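Local structure of ricin B-like lectin (Macrolepiota procera, 4IZX) at residues T2-K16 / W128-P140. The protein binds carbohydrate, galactose-containing glycans such as lactose among them, through a beta-trefoil fold of the ricin B type. Numbering follows the deposited sequence.
Sequences TQVSSGQTYKITNVK and WEGLHQTWTIDRP
N14 and W135 face each other as a non-hydrogen-bonded pair where strands 9-14 and 135-138, from the two ends of the chain, run antiparallel; N14 illustrates how an amide can tie down the 3-10 turn 131-133 and cover a ring at once. Its CG stands opposite the backbone N (chi1 -167°), which lays the amide over W135 and within reach of H132 O. CB rests 3.7 Å from W135 CZ3, and beyond it the amide stands almost upright on the indole, the planes 84° apart. ND2 lies over one indole face, offset toward the rim, 3.4 Å from W135 CH2, and donates to H132 O at 2.9 Å. That oxygen lies in the amide plane, although the donor sits well above the carbonyl plane of H132. OD1 receives A17 N and, weakly, K16 N. One step on, V15 N reaches T134 O in a nearly straight bond (176°), while backbone pairs K11-D138 and T13-T136 zip the strands. On the side of N14 and W135, I12 and I137 pack on F46 of strand 44-48. On the other, partly exposed side, with T13 and T136, K11 NZ forms a salt bridge with D138 OD1 (2.8 Å), approaching from above the carboxylate plane. The first and last strands thus pair to close the beta-trefoil, the buried amide satisfied among apolar neighbours by H132 O and A17 N.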
# COMPACT_ATOMS: atom_id res chain seq x y z
N THR A 2 13.28 11.20 -3.70
CA THR A 2 12.56 11.45 -5.00
C THR A 2 11.11 11.78 -4.76
O THR A 2 10.53 11.46 -3.69
CB THR A 2 12.61 10.23 -5.98
OG1 THR A 2 12.19 9.04 -5.30
CG2 THR A 2 14.00 10.06 -6.54
N GLN A 3 10.52 12.38 -5.79
CA GLN A 3 9.22 12.99 -5.66
C GLN A 3 8.09 12.02 -5.97
O GLN A 3 8.29 11.01 -6.53
CB GLN A 3 9.10 14.25 -6.51
CG GLN A 3 8.20 15.22 -5.81
CD GLN A 3 8.32 15.10 -4.29
OE1 GLN A 3 9.38 15.48 -3.73
NE2 GLN A 3 7.21 14.67 -3.61
N VAL A 4 6.98 12.19 -5.33
CA VAL A 4 5.79 11.44 -5.61
C VAL A 4 4.80 12.51 -6.03
O VAL A 4 4.57 13.47 -5.32
CB VAL A 4 5.35 10.68 -4.36
CG1 VAL A 4 3.97 10.12 -4.53
CG2 VAL A 4 6.39 9.64 -3.96
N SER A 5 4.20 12.30 -7.19
CA SER A 5 3.34 13.30 -7.85
C SER A 5 2.04 12.70 -8.26
O SER A 5 2.02 11.63 -8.88
CB SER A 5 3.93 13.81 -9.17
OG SER A 5 4.94 14.76 -9.00
N SER A 6 0.98 13.45 -8.07
CA SER A 6 -0.31 13.11 -8.58
C SER A 6 -0.26 12.89 -10.08
O SER A 6 0.36 13.70 -10.80
CB SER A 6 -1.32 14.22 -8.27
OG SER A 6 -2.62 13.83 -8.60
N GLY A 7 -0.90 11.83 -10.56
CA GLY A 7 -0.93 11.43 -11.95
C GLY A 7 0.13 10.43 -12.34
O GLY A 7 -0.00 9.79 -13.40
N GLN A 8 1.16 10.26 -11.52
CA GLN A 8 2.22 9.33 -11.79
C GLN A 8 1.95 8.00 -11.13
O GLN A 8 1.12 7.89 -10.23
CB GLN A 8 3.56 9.89 -11.37
CG GLN A 8 3.90 11.21 -12.05
CD GLN A 8 3.90 11.13 -13.54
OE1 GLN A 8 3.05 11.68 -14.24
NE2 GLN A 8 4.88 10.46 -14.04
N THR A 9 2.62 6.99 -11.63
CA THR A 9 2.43 5.60 -11.25
C THR A 9 3.69 5.03 -10.65
O THR A 9 4.80 5.26 -11.13
CB THR A 9 1.99 4.81 -12.49
OG1 THR A 9 0.73 5.35 -12.98
CG2 THR A 9 1.80 3.34 -12.22
N TYR A 10 3.54 4.28 -9.56
CA TYR A 10 4.65 3.84 -8.74
C TYR A 10 4.49 2.38 -8.32
O TYR A 10 3.36 1.86 -8.26
CB TYR A 10 4.76 4.69 -7.47
CG TYR A 10 4.96 6.16 -7.78
CD1 TYR A 10 6.21 6.65 -8.14
CD2 TYR A 10 3.92 7.06 -7.77
CE1 TYR A 10 6.40 8.00 -8.47
CE2 TYR A 10 4.09 8.39 -8.09
CZ TYR A 10 5.33 8.85 -8.46
OH TYR A 10 5.47 10.19 -8.76
N LYS A 11 5.61 1.75 -7.97
CA LYS A 11 5.62 0.52 -7.20
C LYS A 11 5.89 0.88 -5.74
O LYS A 11 6.57 1.85 -5.44
CB LYS A 11 6.62 -0.49 -7.73
CG LYS A 11 8.06 -0.03 -7.70
CD LYS A 11 8.98 -1.16 -8.17
CE LYS A 11 10.39 -0.78 -8.53
NZ LYS A 11 11.15 -0.19 -7.47
N ILE A 12 5.36 0.06 -4.84
CA ILE A 12 5.39 0.34 -3.42
C ILE A 12 6.03 -0.87 -2.74
O ILE A 12 5.45 -1.97 -2.73
CB ILE A 12 4.00 0.64 -2.86
CG1 ILE A 12 3.31 1.75 -3.63
CG2 ILE A 12 4.13 0.99 -1.40
CD1 ILE A 12 1.88 1.96 -3.31
N THR A 13 7.25 -0.71 -2.23
CA THR A 13 8.10 -1.82 -1.79
C THR A 13 8.19 -1.80 -0.27
O THR A 13 8.49 -0.79 0.34
CB THR A 13 9.50 -1.73 -2.38
OG1 THR A 13 9.40 -1.65 -3.80
CG2 THR A 13 10.32 -2.95 -2.04
N ASN A 14 8.00 -2.95 0.38
CA ASN A 14 8.13 -3.03 1.83
C ASN A 14 9.59 -2.93 2.22
O ASN A 14 10.43 -3.69 1.71
CB ASN A 14 7.54 -4.33 2.32
CG ASN A 14 7.35 -4.34 3.82
OD1 ASN A 14 8.20 -4.84 4.57
ND2 ASN A 14 6.25 -3.73 4.26
N VAL A 15 9.91 -2.07 3.17
CA VAL A 15 11.31 -1.88 3.59
C VAL A 15 11.86 -3.13 4.24
O VAL A 15 13.04 -3.46 4.05
CB VAL A 15 11.42 -0.67 4.51
CG1 VAL A 15 12.77 -0.58 5.21
CG2 VAL A 15 11.19 0.63 3.73
N LYS A 16 11.06 -3.83 5.04
CA LYS A 16 11.53 -5.04 5.71
C LYS A 16 11.68 -6.19 4.73
O LYS A 16 12.72 -6.85 4.71
CB LYS A 16 10.61 -5.41 6.87
CG LYS A 16 11.12 -6.66 7.58
CD LYS A 16 10.61 -6.89 8.93
CE LYS A 16 11.36 -8.04 9.59
NZ LYS A 16 10.46 -8.55 10.64
N TRP A 128 3.47 1.69 14.68
CA TRP A 128 4.61 1.57 15.58
C TRP A 128 5.84 1.40 14.73
O TRP A 128 5.78 1.37 13.48
CB TRP A 128 4.44 0.45 16.60
CG TRP A 128 4.41 -0.94 16.04
CD1 TRP A 128 3.43 -1.50 15.31
CD2 TRP A 128 5.42 -1.94 16.19
NE1 TRP A 128 3.76 -2.79 15.00
CE2 TRP A 128 4.98 -3.08 15.52
CE3 TRP A 128 6.69 -1.96 16.83
CZ2 TRP A 128 5.75 -4.24 15.46
CZ3 TRP A 128 7.43 -3.12 16.75
CH2 TRP A 128 6.96 -4.25 16.08
N GLU A 129 7.02 1.28 15.35
CA GLU A 129 8.25 1.37 14.62
C GLU A 129 8.56 0.19 13.69
O GLU A 129 9.46 0.30 12.89
CB GLU A 129 9.42 1.61 15.59
CG GLU A 129 9.74 0.54 16.53
CD GLU A 129 10.49 1.08 17.75
OE1 GLU A 129 11.63 0.58 17.94
OE2 GLU A 129 9.93 1.94 18.55
N GLY A 130 7.82 -0.91 13.82
CA GLY A 130 8.05 -2.11 13.01
C GLY A 130 8.27 -1.75 11.54
O GLY A 130 7.46 -1.12 10.91
N LEU A 131 9.37 -2.23 10.99
CA LEU A 131 9.80 -1.81 9.67
C LEU A 131 8.91 -2.34 8.57
O LEU A 131 8.90 -1.79 7.46
CB LEU A 131 11.22 -2.27 9.42
CG LEU A 131 12.23 -1.63 10.34
CD1 LEU A 131 13.56 -2.23 10.03
CD2 LEU A 131 12.25 -0.13 10.16
N HIS A 132 8.15 -3.39 8.86
CA HIS A 132 7.16 -3.92 7.94
C HIS A 132 5.97 -3.01 7.73
O HIS A 132 5.13 -3.33 6.89
CB HIS A 132 6.73 -5.30 8.42
CG HIS A 132 6.17 -5.28 9.79
ND1 HIS A 132 6.95 -5.17 10.91
CD2 HIS A 132 4.89 -5.35 10.21
CE1 HIS A 132 6.16 -5.16 11.96
NE2 HIS A 132 4.91 -5.24 11.57
N GLN A 133 5.93 -1.89 8.46
CA GLN A 133 4.95 -0.83 8.23
C GLN A 133 5.47 0.33 7.41
O GLN A 133 4.80 1.36 7.30
CB GLN A 133 4.43 -0.30 9.57
CG GLN A 133 3.85 -1.36 10.48
CD GLN A 133 3.06 -0.75 11.60
OE1 GLN A 133 3.24 0.42 11.98
NE2 GLN A 133 2.13 -1.51 12.13
N THR A 134 6.68 0.20 6.85
CA THR A 134 7.28 1.29 6.10
C THR A 134 7.58 0.82 4.67
O THR A 134 7.87 -0.37 4.44
CB THR A 134 8.55 1.82 6.78
OG1 THR A 134 9.61 0.85 6.77
CG2 THR A 134 8.27 2.24 8.21
N TRP A 135 7.51 1.77 3.74
CA TRP A 135 7.41 1.44 2.32
C TRP A 135 8.18 2.48 1.53
O TRP A 135 8.08 3.67 1.79
CB TRP A 135 5.94 1.47 1.86
CG TRP A 135 4.99 0.64 2.70
CD1 TRP A 135 4.39 1.03 3.84
CD2 TRP A 135 4.61 -0.71 2.48
NE1 TRP A 135 3.64 0.01 4.35
CE2 TRP A 135 3.74 -1.06 3.52
CE3 TRP A 135 4.86 -1.63 1.47
CZ2 TRP A 135 3.11 -2.30 3.57
CZ3 TRP A 135 4.26 -2.88 1.54
CH2 TRP A 135 3.38 -3.19 2.56
N THR A 136 8.88 2.04 0.48
CA THR A 136 9.41 2.99 -0.51
C THR A 136 8.42 3.12 -1.66
O THR A 136 7.68 2.20 -1.94
CB THR A 136 10.79 2.61 -1.01
OG1 THR A 136 10.72 1.32 -1.58
CG2 THR A 136 11.77 2.64 0.12
N ILE A 137 8.38 4.28 -2.28
CA ILE A 137 7.49 4.57 -3.40
C ILE A 137 8.38 5.07 -4.54
O ILE A 137 8.99 6.14 -4.41
CB ILE A 137 6.41 5.61 -3.03
CG1 ILE A 137 5.56 5.13 -1.84
CG2 ILE A 137 5.55 5.93 -4.23
CD1 ILE A 137 4.61 6.17 -1.29
N ASP A 138 8.50 4.33 -5.64
CA ASP A 138 9.39 4.76 -6.71
C ASP A 138 8.95 4.17 -8.04
O ASP A 138 7.88 3.55 -8.13
CB ASP A 138 10.84 4.54 -6.37
CG ASP A 138 11.11 3.16 -6.01
OD1 ASP A 138 10.33 2.29 -6.40
OD2 ASP A 138 12.05 2.98 -5.22
N ARG A 139 9.63 4.57 -9.10
CA ARG A 139 9.07 4.34 -10.43
C ARG A 139 9.12 2.85 -10.77
O ARG A 139 10.00 2.13 -10.32
CB ARG A 139 9.79 5.13 -11.50
CG ARG A 139 9.61 6.62 -11.40
CD ARG A 139 9.99 7.24 -12.74
NE ARG A 139 9.70 8.67 -12.84
CZ ARG A 139 10.57 9.62 -12.55
NH1 ARG A 139 11.84 9.32 -12.22
NH2 ARG A 139 10.18 10.89 -12.72
N PRO A 140 8.16 2.39 -11.57
CA PRO A 140 8.10 0.97 -11.95
C PRO A 140 9.23 0.50 -12.85
O PRO A 140 9.82 1.33 -13.57
CB PRO A 140 6.77 0.84 -12.68
CG PRO A 140 5.98 2.03 -12.33
CD PRO A 140 6.99 3.12 -12.09
OXT PRO A 140 9.44 -0.71 -12.91
O HOH W 1 9.62 8.61 -5.72
O HOH W 2 6.99 9.36 -12.55
O HOH W 3 9.18 1.06 -4.31